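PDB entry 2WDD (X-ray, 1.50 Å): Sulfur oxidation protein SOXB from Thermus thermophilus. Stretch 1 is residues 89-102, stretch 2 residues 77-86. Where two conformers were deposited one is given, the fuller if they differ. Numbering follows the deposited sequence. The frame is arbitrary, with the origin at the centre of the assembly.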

ATOM      1  N   VAL A  89     -10.048 -15.137   3.632  1.00  8.36           N
ATOM      2  CA  VAL A  89     -10.948 -16.293   3.752  1.00  8.61           C
ATOM      3  C   VAL A  89     -11.760 -16.470   2.463  1.00 10.66           C
ATOM      4  O   VAL A  89     -12.308 -15.505   1.943  1.00 10.07           O
ATOM      5  CB  VAL A  89     -11.842 -16.176   5.010  1.00 11.99           C
ATOM      6  CG1 VAL A  89     -12.916 -17.267   5.031  1.00 11.66           C
ATOM      7  CG2 VAL A  89     -10.976 -16.259   6.270  1.00 12.95           C
ATOM      8  N   ASP A  90     -11.790 -17.698   1.943  1.00  9.46           N
ATOM      9  CA  ASP A  90     -12.523 -18.029   0.707  1.00  9.42           C
ATOM     10  C   ASP A  90     -12.064 -17.252  -0.511  1.00 12.04           C
ATOM     11  O   ASP A  90     -12.805 -17.143  -1.490  1.00 11.76           O
ATOM     12  CB  ASP A  90     -14.039 -17.816   0.874  1.00 11.08           C
ATOM     13  CG  ASP A  90     -14.602 -18.472   2.124  1.00 14.12           C
ATOM     14  OD1 ASP A  90     -14.183 -19.599   2.459  1.00 14.98           O
ATOM     15  OD2 ASP A  90     -15.510 -17.872   2.734  1.00 15.70           O
ATOM     16  N   PHE A  91     -10.854 -16.707  -0.471  1.00  8.49           N
ATOM     17  CA  PHE A  91     -10.423 -15.830  -1.552  1.00  8.08           C
ATOM     18  C   PHE A  91     -10.607 -16.304  -2.983  1.00 10.38           C
ATOM     19  O   PHE A  91     -11.244 -15.614  -3.782  1.00 10.22           O
ATOM     20  CB  PHE A  91      -9.021 -15.270  -1.346  1.00  8.72           C
ATOM     21  CG  PHE A  91      -8.627 -14.277  -2.397  1.00  8.75           C
ATOM     22  CD1 PHE A  91      -9.077 -12.964  -2.333  1.00 10.72           C
ATOM     23  CD2 PHE A  91      -7.890 -14.675  -3.501  1.00  8.70           C
ATOM     24  CE1 PHE A  91      -8.738 -12.044  -3.326  1.00 10.94           C
ATOM     25  CE2 PHE A  91      -7.577 -13.779  -4.510  1.00 10.56           C
ATOM     26  CZ  PHE A  91      -7.995 -12.458  -4.420  1.00  9.76           C
ATOM     27  N   VAL A  92      -9.998 -17.430  -3.336  1.00  9.11           N
ATOM     28  CA  VAL A  92     -10.095 -17.871  -4.718  1.00  8.50           C
ATOM     29  C   VAL A  92     -11.552 -18.062  -5.134  1.00 11.51           C
ATOM     30  O   VAL A  92     -11.959 -17.608  -6.207  1.00 11.22           O
ATOM     31  CB  VAL A  92      -9.255 -19.119  -4.995  1.00 12.24           C
ATOM     32  CG1 VAL A  92      -9.510 -19.614  -6.419  1.00 12.28           C
ATOM     33  CG2 VAL A  92      -7.775 -18.824  -4.772  1.00 12.74           C
ATOM     34  N   GLU A  93     -12.335 -18.721  -4.277  1.00 11.38           N
ATOM     35  CA  GLU A  93     -13.740 -18.959  -4.585  0.50 11.84           C
ATOM     36  C   GLU A  93     -14.481 -17.648  -4.826  1.00 14.69           C
ATOM     37  O   GLU A  93     -15.226 -17.519  -5.803  1.00 14.25           O
ATOM     38  CB  GLU A  93     -14.414 -19.759  -3.466  0.50 13.66           C
ATOM     39  CG  GLU A  93     -13.823 -21.146  -3.263  0.50 24.24           C
ATOM     40  CD  GLU A  93     -14.665 -22.023  -2.354  0.50 47.80           C
ATOM     41  OE1 GLU A  93     -15.882 -22.151  -2.602  0.50 45.98           O
ATOM     42  OE2 GLU A  93     -14.103 -22.604  -1.403  0.50 42.75           O
ATOM     43  N   LEU A  94     -14.255 -16.663  -3.963  1.00 10.67           N
ATOM     44  CA  LEU A  94     -14.921 -15.373  -4.118  1.00 10.62           C
ATOM     45  C   LEU A  94     -14.406 -14.567  -5.309  1.00 12.87           C
ATOM     46  O   LEU A  94     -15.158 -13.813  -5.921  1.00 12.00           O
ATOM     47  CB  LEU A  94     -14.864 -14.560  -2.821  1.00 10.31           C
ATOM     48  CG  LEU A  94     -15.580 -15.267  -1.667  1.00 12.99           C
ATOM     49  CD1 LEU A  94     -15.600 -14.386  -0.422  1.00 13.34           C
ATOM     50  CD2 LEU A  94     -17.005 -15.674  -2.077  1.00 14.15           C
ATOM     51  N   ALA A  95     -13.131 -14.743  -5.654  1.00 10.37           N
ATOM     52  CA  ALA A  95     -12.577 -14.049  -6.809  1.00 10.86           C
ATOM     53  C   ALA A  95     -13.260 -14.589  -8.077  1.00 14.07           C
ATOM     54  O   ALA A  95     -13.564 -13.828  -9.008  1.00 13.75           O
ATOM     55  CB  ALA A  95     -11.054 -14.254  -6.867  1.00 11.52           C
ATOM     56  N   ARG A  96     -13.523 -15.892  -8.106  1.00 12.71           N
ATOM     57  CA  ARG A  96     -14.218 -16.476  -9.255  1.00 13.39           C
ATOM     58  C   ARG A  96     -15.668 -15.994  -9.277  1.00 17.14           C
ATOM     59  O   ARG A  96     -16.262 -15.823 -10.338  1.00 18.40           O
ATOM     60  CB  ARG A  96     -14.194 -18.002  -9.193  1.00 14.98           C
ATOM     61  CG  ARG A  96     -12.809 -18.592  -9.028  1.00 22.93           C
ATOM     62  CD  ARG A  96     -12.262 -19.093 -10.334  1.00 29.81           C
ATOM     63  NE  ARG A  96     -11.000 -19.799 -10.146  1.00 24.03           N
ATOM     64  CZ  ARG A  96      -9.891 -19.523 -10.820  1.00 29.85           C
ATOM     65  NH1 ARG A  96      -9.890 -18.553 -11.726  1.00 19.04           N
ATOM     66  NH2 ARG A  96      -8.787 -20.214 -10.580  1.00 17.39           N
ATOM     67  N   THR A  97     -16.242 -15.799  -8.098  1.00 11.92           N
ATOM     68  CA  THR A  97     -17.640 -15.410  -7.976  1.00 11.04           C
ATOM     69  C   THR A  97     -17.932 -13.981  -8.409  1.00 14.66           C
ATOM     70  O   THR A  97     -18.815 -13.731  -9.244  1.00 14.84           O
ATOM     71  CB  THR A  97     -18.114 -15.643  -6.512  1.00 12.78           C
ATOM     72  OG1 THR A  97     -18.026 -17.036  -6.193  1.00 14.53           O
ATOM     73  CG2 THR A  97     -19.547 -15.142  -6.297  1.00 11.89           C
ATOM     74  N   PHE A  98     -17.203 -13.039  -7.805  1.00 10.65           N
ATOM     75  CA  PHE A  98     -17.448 -11.613  -7.982  1.00  9.90           C
ATOM     76  C   PHE A  98     -16.603 -10.935  -9.048  1.00 12.06           C
ATOM     77  O   PHE A  98     -16.896  -9.815  -9.446  1.00 12.70           O
ATOM     78  CB  PHE A  98     -17.281 -10.880  -6.648  1.00 11.45           C
ATOM     79  CG  PHE A  98     -18.242 -11.336  -5.580  1.00 11.59           C
ATOM     80  CD1 PHE A  98     -19.618 -11.310  -5.799  1.00 14.12           C
ATOM     81  CD2 PHE A  98     -17.770 -11.863  -4.385  1.00 11.82           C
ATOM     82  CE1 PHE A  98     -20.498 -11.766  -4.825  1.00 15.04           C
ATOM     83  CE2 PHE A  98     -18.639 -12.297  -3.401  1.00 15.02           C
ATOM     84  CZ  PHE A  98     -20.014 -12.232  -3.613  1.00 13.38           C
ATOM     85  N   GLY A  99     -15.543 -11.598  -9.493  1.00 10.99           N
ATOM     86  CA  GLY A  99     -14.699 -10.995 -10.506  1.00 11.52           C
ATOM     87  C   GLY A  99     -13.574 -10.157  -9.931  1.00 13.71           C
ATOM     88  O   GLY A  99     -13.434 -10.024  -8.710  1.00 11.81           O
ATOM     89  N   PRO A 100     -12.728  -9.603 -10.808  1.00 10.62           N
ATOM     90  CA  PRO A 100     -11.583  -8.794 -10.383  1.00  9.85           C
ATOM     91  C   PRO A 100     -12.039  -7.483  -9.759  1.00 13.00           C
ATOM     92  O   PRO A 100     -13.161  -7.005  -9.994  1.00 13.09           O
ATOM     93  CB  PRO A 100     -10.859  -8.510 -11.707  1.00 11.54           C
ATOM     94  CG  PRO A 100     -11.963  -8.505 -12.717  1.00 14.85           C
ATOM     95  CD  PRO A 100     -12.892  -9.598 -12.274  1.00 11.78           C
ATOM     96  N   ILE A 101     -11.129  -6.880  -8.998  1.00 10.79           N
ATOM     97  CA  ILE A 101     -11.372  -5.592  -8.368  1.00 10.29           C
ATOM     98  C   ILE A 101     -10.585  -4.506  -9.107  1.00 13.30           C
ATOM     99  O   ILE A 101      -9.720  -4.792  -9.951  1.00 12.72           O
ATOM    100  CB  ILE A 101     -11.022  -5.606  -6.860  1.00 12.72           C
ATOM    101  CG1 ILE A 101      -9.581  -6.065  -6.613  1.00 13.19           C
ATOM    102  CG2 ILE A 101     -11.999  -6.488  -6.085  1.00 13.22           C
ATOM    103  CD1 ILE A 101      -8.530  -5.026  -6.989  1.00 13.51           C
ATOM    104  N   GLY A 102     -10.897  -3.260  -8.790  1.00 11.61           N
ATOM    105  CA  GLY A 102     -10.174  -2.133  -9.337  1.00 11.90           C
ATOM    106  C   GLY A 102     -10.281  -1.911 -10.827  1.00 15.96           C
ATOM    107  O   GLY A 102     -11.268  -2.286 -11.476  1.00 15.85           O
TER
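Stretch 2, residues 77-86: ERGTPLAYLL

Both stretches belong to one chain, and stretch 1, which follows stretch 2 in sequence, folds back against it. Stretch 2 begins with a type II beta turn from Glu-77 to Thr-80, then runs as a helix from Pro-81 to Leu-86. Gly-79 sits in the turn with a positive phi of 85°, a conformation that calls for glycine. Thr-80 is the N-cap of the helix. Its OG1 accepts from Ala-83 N at 3.1 Å and donates to Glu-77 O at 2.7 Å, so one hydroxyl ties the turn to the first helical turn.

Stretch 1 has its own helix, Phe-91 to Phe-98, flanked by loop. The two helix axes cross at -128°, nearer antiparallel than parallel, and approach to 9.6 Å. The register follows this direction: Leu-94 CA lies 5.8 Å from Tyr-84 CA, and Phe-98 CA lies 6.9 Å from Pro-81 CA. The contact buries 627 Å², both sides summed.

Along stretch 1, Val-89 comes first. Its CG1 lies 3.7 Å from Arg-78 NH2. A water bridges Val-89 O and Ala-83 O, at 2.8 Å from each; its bond to Ala-83 O is weak.

Asp-90 is the N-cap of its helix, but its side chain makes no capping bond. The carboxylate is turned to Arg-78 instead. Arg-78 NE donates to Asp-90 OD2 at 2.8 Å and Arg-78 NH2 to Asp-90 OD1 at 2.9 Å. Both bonds are nearly straight, making a two-pronged salt bridge at the edge of the guanidinium. Arg-78 reaches it with chi1 to chi3 all t. A second water accepts from Gly-79 N at 2.7 Å and donates to Asp-90 OD2 at 2.9 Å.

The helix then receives Tyr-84, whose side chain sits as a knob among Phe-91, Leu-94, Ala-95 and Phe-98. Phe-91 CE1 is 3.6 Å from Tyr-84 CE1, with the ring planes at 33°. Val-92 points away, and Glu-93 makes no contact.

Leu-94 points toward stretch 2. Leu-94 CB lies 3.6 Å from Tyr-84 CD1, and Leu-94 CD1 lies 4.0 Å from Gly-79 CA in the turn. At Ala-95 the tyrosine ring comes close to the backbone: Ala-95 CA lies 3.5 Å from Tyr-84 CE1. Arg-96 and Thr-97 take no part.

Phe-98 closes the helix against the start of the other. Pro-81 covers one face of its ring, with Pro-81 CG 4.1 Å from the ring centroid in a CH-pi contact. Gly-79 O lies at the ring edge, 3.4 Å from Phe-98 CZ. Phe-98 CD2 is 3.9 Å from Tyr-84 CD2.

Gly-99 leaves the helix with a phi of 90°. Its carbonyl accepts a hydrogen bond from the tyrosine hydroxyl, Tyr-84 OH to Gly-99 O at 2.7 Å, which satisfies the polar tip of a buried side chain. Pro-100 points away. Ile-101 ends the contact: its CG2 lies 3.8 Å from Tyr-84 CE2 and 4.0 Å from Leu-85 CD1. Gly-102 is out of reach.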

ATOM      1  N   GLU A  77     -20.721 -10.546   6.885  1.00 12.97           N
ATOM      2  CA  GLU A  77     -21.085 -11.926   6.629  0.50 12.10           C
ATOM      3  C   GLU A  77     -20.142 -12.596   5.639  1.00 13.82           C
ATOM      4  O   GLU A  77     -19.719 -11.998   4.641  1.00 12.25           O
ATOM      5  CB  GLU A  77     -22.536 -12.032   6.159  0.50 13.56           C
ATOM      6  CG  GLU A  77     -23.548 -11.622   7.218  0.50 22.03           C
ATOM      7  CD  GLU A  77     -24.737 -12.557   7.287  0.50 43.35           C
ATOM      8  OE1 GLU A  77     -25.450 -12.682   6.270  0.50 34.31           O
ATOM      9  OE2 GLU A  77     -24.964 -13.160   8.358  0.50 37.30           O
ATOM     10  N   ARG A  78     -19.812 -13.840   5.932  1.00 10.82           N
ATOM     11  CA  ARG A  78     -18.928 -14.628   5.096  1.00 10.35           C
ATOM     12  C   ARG A  78     -19.552 -14.774   3.706  1.00 12.94           C
ATOM     13  O   ARG A  78     -20.760 -14.991   3.585  1.00 13.28           O
ATOM     14  CB  ARG A  78     -18.784 -16.013   5.720  1.00 12.26           C
ATOM     15  CG  ARG A  78     -17.750 -16.873   5.049  1.00 13.63           C
ATOM     16  CD  ARG A  78     -17.568 -18.199   5.769  1.00 16.50           C
ATOM     17  NE  ARG A  78     -16.437 -18.906   5.195  1.00 14.52           N
ATOM     18  CZ  ARG A  78     -15.819 -19.934   5.759  1.00 23.02           C
ATOM     19  NH1 ARG A  78     -16.218 -20.401   6.943  1.00 18.48           N
ATOM     20  NH2 ARG A  78     -14.791 -20.482   5.129  1.00 15.77           N
ATOM     21  N   GLY A  79     -18.734 -14.682   2.662  1.00 11.26           N
ATOM     22  CA  GLY A  79     -19.198 -14.888   1.303  1.00 11.89           C
ATOM     23  C   GLY A  79     -19.796 -13.690   0.596  1.00 13.35           C
ATOM     24  O   GLY A  79     -20.223 -13.807  -0.551  1.00 13.15           O
ATOM     25  N   THR A  80     -19.809 -12.542   1.260  1.00 10.87           N
ATOM     26  CA  THR A  80     -20.348 -11.323   0.671  1.00 10.65           C
ATOM     27  C   THR A  80     -19.268 -10.599  -0.124  1.00 13.48           C
ATOM     28  O   THR A  80     -18.074 -10.835   0.071  1.00 12.91           O
ATOM     29  CB  THR A  80     -20.860 -10.389   1.765  1.00 13.65           C
ATOM     30  OG1 THR A  80     -19.794 -10.133   2.692  1.00 12.18           O
ATOM     31  CG2 THR A  80     -22.032 -11.029   2.514  1.00 14.26           C
ATOM     32  N   PRO A  81     -19.677  -9.652  -0.985  1.00 10.22           N
ATOM     33  CA  PRO A  81     -18.672  -8.883  -1.724  1.00 10.40           C
ATOM     34  C   PRO A  81     -17.732  -8.161  -0.760  1.00 12.40           C
ATOM     35  O   PRO A  81     -16.532  -8.078  -1.010  1.00 11.38           O
ATOM     36  CB  PRO A  81     -19.510  -7.878  -2.517  1.00 12.75           C
ATOM     37  CG  PRO A  81     -20.822  -8.572  -2.721  1.00 16.60           C
ATOM     38  CD  PRO A  81     -21.043  -9.459  -1.518  1.00 12.14           C
ATOM     39  N   LEU A  82     -18.253  -7.662   0.360  1.00  9.49           N
ATOM     40  CA  LEU A  82     -17.363  -6.995   1.313  1.00  9.58           C
ATOM     41  C   LEU A  82     -16.387  -8.001   1.922  1.00 12.02           C
ATOM     42  O   LEU A  82     -15.215  -7.678   2.119  1.00 11.35           O
ATOM     43  CB  LEU A  82     -18.142  -6.265   2.410  1.00  9.95           C
ATOM     44  CG  LEU A  82     -17.277  -5.445   3.376  1.00 14.06           C
ATOM     45  CD1 LEU A  82     -16.312  -4.546   2.615  1.00 14.94           C
ATOM     46  CD2 LEU A  82     -18.170  -4.612   4.308  1.00 16.33           C
ATOM     47  N   ALA A  83     -16.856  -9.215   2.216  1.00 10.41           N
ATOM     48  CA  ALA A  83     -15.975 -10.237   2.777  1.00  9.87           C
ATOM     49  C   ALA A  83     -14.845 -10.551   1.792  1.00 11.07           C
ATOM     50  O   ALA A  83     -13.693 -10.738   2.184  1.00 10.67           O
ATOM     51  CB  ALA A  83     -16.761 -11.509   3.110  1.00 10.74           C
ATOM     52  N   TYR A  84     -15.185 -10.589   0.510  1.00  8.60           N
ATOM     53  CA  TYR A  84     -14.206 -10.838  -0.558  1.00  8.62           C
ATOM     54  C   TYR A  84     -13.088  -9.783  -0.527  1.00 11.30           C
ATOM     55  O   TYR A  84     -11.910 -10.114  -0.661  1.00 10.28           O
ATOM     56  CB  TYR A  84     -14.933 -10.812  -1.909  1.00  8.76           C
ATOM     57  CG  TYR A  84     -14.060 -10.738  -3.147  1.00  9.04           C
ATOM     58  CD1 TYR A  84     -12.927 -11.539  -3.290  1.00 10.31           C
ATOM     59  CD2 TYR A  84     -14.417  -9.920  -4.210  1.00  8.72           C
ATOM     60  CE1 TYR A  84     -12.155 -11.501  -4.460  1.00  9.48           C
ATOM     61  CE2 TYR A  84     -13.644  -9.848  -5.352  1.00  8.50           C
ATOM     62  CZ  TYR A  84     -12.525 -10.649  -5.490  1.00  9.92           C
ATOM     63  OH  TYR A  84     -11.771 -10.591  -6.659  1.00 10.97           O
ATOM     64  N   LEU A  85     -13.451  -8.522  -0.336  1.00  8.90           N
ATOM     65  CA  LEU A  85     -12.446  -7.460  -0.274  1.00  8.54           C
ATOM     66  C   LEU A  85     -11.641  -7.507   1.028  1.00 11.83           C
ATOM     67  O   LEU A  85     -10.437  -7.246   1.063  1.00 11.40           O
ATOM     68  CB  LEU A  85     -13.132  -6.090  -0.333  1.00  8.91           C
ATOM     69  CG  LEU A  85     -13.301  -5.460  -1.723  1.00 14.10           C
ATOM     70  CD1 LEU A  85     -14.114  -6.343  -2.650  1.00 16.10           C
ATOM     71  CD2 LEU A  85     -13.929  -4.072  -1.591  1.00 16.47           C
ATOM     72  N   LEU A  86     -12.353  -7.784   2.114  1.00  9.28           N
ATOM     73  CA  LEU A  86     -11.840  -7.630   3.460  1.00  9.83           C
ATOM     74  C   LEU A  86     -10.883  -8.669   4.007  1.00 11.02           C
ATOM     75  O   LEU A  86     -10.057  -8.360   4.872  1.00 10.14           O
ATOM     76  CB  LEU A  86     -13.047  -7.505   4.403  1.00 10.65           C
ATOM     77  CG  LEU A  86     -12.869  -6.969   5.822  1.00 13.92           C
ATOM     78  CD1 LEU A  86     -12.295  -5.552   5.788  1.00 13.34           C
ATOM     79  CD2 LEU A  86     -14.245  -6.949   6.526  1.00 14.05           C
TER
HETATM   80  O   HOH W   1     -16.040 -15.029   3.085  1.00 10.23           O
HETATM   81  O   HOH W   2     -13.672 -13.394   3.143  1.00  9.63           O